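Local structure of hemolysin activator protein CdiB (Acinetobacter baumannii ACICU, 6WIL) at residues 415-420 against 442-447. The protein probably forms the outer-membrane pore that secretes its partner CdiA toxin in contact-dependent growth inhibition, as a two-partner-secretion transporter of the Omp85 superfamily. Numbering follows the deposited sequence.
With C8E ((hydroxyethyloxy)tri(ethyloxy)octane), chain D.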
loop_
_atom_site.group_PDB
_atom_site.type_symbol
_atom_site.label_atom_id
_atom_site.label_comp_id
_atom_site.label_asym_id
_atom_site.label_seq_id
_atom_site.Cartn_x
_atom_site.Cartn_y
_atom_site.Cartn_z
ATOM N N PRO A 415 -10.681 20.978 -6.897
ATOM C CA PRO A 415 -10.732 19.733 -6.117
ATOM C C PRO A 415 -10.828 18.494 -6.992
ATOM O O PRO A 415 -11.653 18.430 -7.908
ATOM C CB PRO A 415 -11.992 19.918 -5.267
ATOM C CG PRO A 415 -12.895 20.729 -6.149
ATOM C CD PRO A 415 -12.007 21.611 -7.008
ATOM N N LEU A 416 -9.989 17.501 -6.718
ATOM C CA LEU A 416 -9.990 16.248 -7.456
ATOM C C LEU A 416 -10.127 15.090 -6.481
ATOM O O LEU A 416 -9.409 15.028 -5.478
ATOM C CB LEU A 416 -8.715 16.088 -8.286
ATOM C CG LEU A 416 -8.762 14.921 -9.274
ATOM C CD1 LEU A 416 -9.824 15.181 -10.325
ATOM C CD2 LEU A 416 -7.408 14.672 -9.917
ATOM N N TRP A 417 -11.054 14.186 -6.776
ATOM C CA TRP A 417 -11.241 12.967 -6.005
ATOM C C TRP A 417 -10.620 11.803 -6.760
ATOM O O TRP A 417 -10.905 11.602 -7.944
ATOM C CB TRP A 417 -12.724 12.701 -5.747
ATOM C CG TRP A 417 -13.318 13.616 -4.735
ATOM C CD1 TRP A 417 -13.872 14.839 -4.960
ATOM C CD2 TRP A 417 -13.413 13.383 -3.326
ATOM N NE1 TRP A 417 -14.309 15.386 -3.778
ATOM C CE2 TRP A 417 -14.041 14.509 -2.759
ATOM C CE3 TRP A 417 -13.032 12.330 -2.488
ATOM C CZ2 TRP A 417 -14.292 14.616 -1.394
ATOM C CZ3 TRP A 417 -13.285 12.436 -1.132
ATOM C CH2 TRP A 417 -13.908 13.571 -0.599
ATOM N N SER A 418 -9.768 11.047 -6.078
ATOM C CA SER A 418 -9.117 9.888 -6.665
ATOM C C SER A 418 -9.342 8.681 -5.772
ATOM O O SER A 418 -9.416 8.797 -4.545
ATOM C CB SER A 418 -7.616 10.123 -6.861
ATOM O OG SER A 418 -7.388 11.076 -7.884
ATOM N N ALA A 419 -9.458 7.516 -6.400
ATOM C CA ALA A 419 -9.718 6.292 -5.663
ATOM C C ALA A 419 -9.007 5.136 -6.344
ATOM O O ALA A 419 -8.732 5.172 -7.548
ATOM C CB ALA A 419 -11.218 6.015 -5.551
ATOM N N ASP A 420 -8.713 4.107 -5.555
ATOM C CA ASP A 420 -7.968 2.950 -6.018
ATOM C C ASP A 420 -8.473 1.714 -5.300
ATOM O O ASP A 420 -8.847 1.768 -4.128
ATOM C CB ASP A 420 -6.469 3.112 -5.767
ATOM C CG ASP A 420 -5.807 3.977 -6.802
ATOM O OD1 ASP A 420 -5.751 3.536 -7.965
ATOM O OD2 ASP A 420 -5.373 5.099 -6.460
ATOM N N GLY A 442 -10.244 5.204 -10.128
ATOM C CA GLY A 442 -11.335 6.092 -10.478
ATOM C C GLY A 442 -11.020 7.525 -10.109
ATOM O O GLY A 442 -10.302 7.802 -9.145
ATOM N N GLN A 443 -11.586 8.443 -10.888
ATOM C CA GLN A 443 -11.390 9.871 -10.694
ATOM C C GLN A 443 -12.710 10.597 -10.909
ATOM O O GLN A 443 -13.432 10.316 -11.870
ATOM C CB GLN A 443 -10.322 10.412 -11.652
ATOM C CG GLN A 443 -10.290 11.915 -11.775
ATOM C CD GLN A 443 -9.177 12.389 -12.679
ATOM O OE1 GLN A 443 -8.045 11.914 -12.586
ATOM N NE2 GLN A 443 -9.491 13.325 -13.568
ATOM N N TYR A 444 -13.021 11.528 -10.007
ATOM C CA TYR A 444 -14.223 12.351 -10.096
ATOM C C TYR A 444 -13.846 13.807 -9.869
ATOM O O TYR A 444 -13.269 14.146 -8.830
ATOM C CB TYR A 444 -15.280 11.907 -9.080
ATOM C CG TYR A 444 -16.377 12.928 -8.877
ATOM C CD1 TYR A 444 -17.398 13.076 -9.809
ATOM C CD2 TYR A 444 -16.390 13.747 -7.758
ATOM C CE1 TYR A 444 -18.399 14.013 -9.629
ATOM C CE2 TYR A 444 -17.385 14.685 -7.569
ATOM C CZ TYR A 444 -18.387 14.815 -8.505
ATOM O OH TYR A 444 -19.377 15.750 -8.310
ATOM N N ALA A 445 -14.186 14.664 -10.827
ATOM C CA ALA A 445 -13.884 16.089 -10.759
ATOM C C ALA A 445 -15.175 16.895 -10.713
ATOM O O ALA A 445 -15.938 16.887 -11.695
ATOM C CB ALA A 445 -13.037 16.521 -11.955
ATOM N N PRO A 446 -15.471 17.598 -9.616
ATOM C CA PRO A 446 -16.668 18.453 -9.607
ATOM C C PRO A 446 -16.595 19.609 -10.590
ATOM O O PRO A 446 -17.632 20.009 -11.133
ATOM C CB PRO A 446 -16.735 18.954 -8.157
ATOM C CG PRO A 446 -15.954 17.957 -7.371
ATOM C CD PRO A 446 -14.858 17.490 -8.281
ATOM N N LYS A 447 -15.411 20.160 -10.837
ATOM C CA LYS A 447 -15.257 21.318 -11.704
ATOM C C LYS A 447 -14.475 20.947 -12.957
ATOM O O LYS A 447 -13.998 19.821 -13.117
ATOM C CB LYS A 447 -14.561 22.465 -10.960
ATOM C CG LYS A 447 -15.212 22.810 -9.631
ATOM C CD LYS A 447 -16.718 22.956 -9.791
ATOM C CE LYS A 447 -17.396 23.280 -8.474
ATOM N NZ LYS A 447 -18.188 22.153 -7.899
HETATM C C1 C8E D . -16.033 9.968 -2.755
HETATM C C2 C8E D . -15.386 9.917 -4.138
HETATM C C3 C8E D . -14.271 8.873 -4.155
HETATM C C4 C8E D . -13.670 8.792 -5.557
HETATM C C5 C8E D . -14.682 8.163 -6.512
HETATM C C6 C8E D . -14.156 8.279 -7.938
HETATM C C7 C8E D . -14.661 7.098 -8.761
HETATM C C8 C8E D . -15.946 7.488 -9.488
HETATM O O9 C8E D . -15.730 7.367 -10.865
HETATM C C10 C8E D . -16.826 7.719 -11.662
HETATM C C11 C8E D . -16.381 7.808 -13.120
HETATM O O12 C8E D . -17.299 7.133 -13.934
HETATM C C13 C8E D . -17.124 7.359 -15.305
HETATM C C14 C8E D . -18.196 6.606 -16.093
HETATM O O15 C8E D . -18.655 5.506 -15.356
HETATM C C16 C8E D . -19.546 4.684 -16.057
HETATM C C17 C8E D . -19.593 3.292 -15.423
HETATM O O18 C8E D . -20.157 3.361 -14.142
HETATM C C19 C8E D . -20.532 2.118 -13.618
HETATM C C20 C8E D . -19.796 1.858 -12.302
HETATM O O21 C8E D . -20.046 2.901 -11.400
HETATM O O HOH W 1 -13.187 19.543 -9.997
#
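Trp417 and Tyr444 pair across two antiparallel strands as a hydrogen-bonded pair, each backbone N giving its hydrogen to the other's O at 3.0 Å. Ala419 and Gly442 form the next such pair, again with two N-H...O bonds. On the Trp417 side chain, CB rests 3.4 Å from Tyr444 O, and chi1 of -73° sets CG anti to the carbonyl carbon, with Tyr444 O in plane at the indole edge beside CG and CD1. CD1 also meets Tyr444 CD2 at 3.9 Å, at the edge of the tyrosine ring, with Pro446 CD a little farther off. Around the six-membered ring, CE3 lies 3.8 Å from C8E C2, and CZ3 touches C8E C1, which sits over one indole face near its rim. The strands are neighbours in the 16-stranded barrel of the Omp85 superfamily, paired as the hairpin 414-429/432-444. The face bearing Trp417, Ala419 and Tyr444 carries the detergent's octyl tail, consistent with a lipid-facing surface; Ala419 CB is 3.7 Å from C8E C4. On the other face, Leu416 CD1 packs 3.6 Å from Gln443 CG and also touches Ala445 CB. The extended Gln443 chain ends with NE2 hydrogen-bonded to the backbone O of both Asp453 and Asp475. Where 445-447 leaves the strand, a water donates to Pro415 O (2.8 Å).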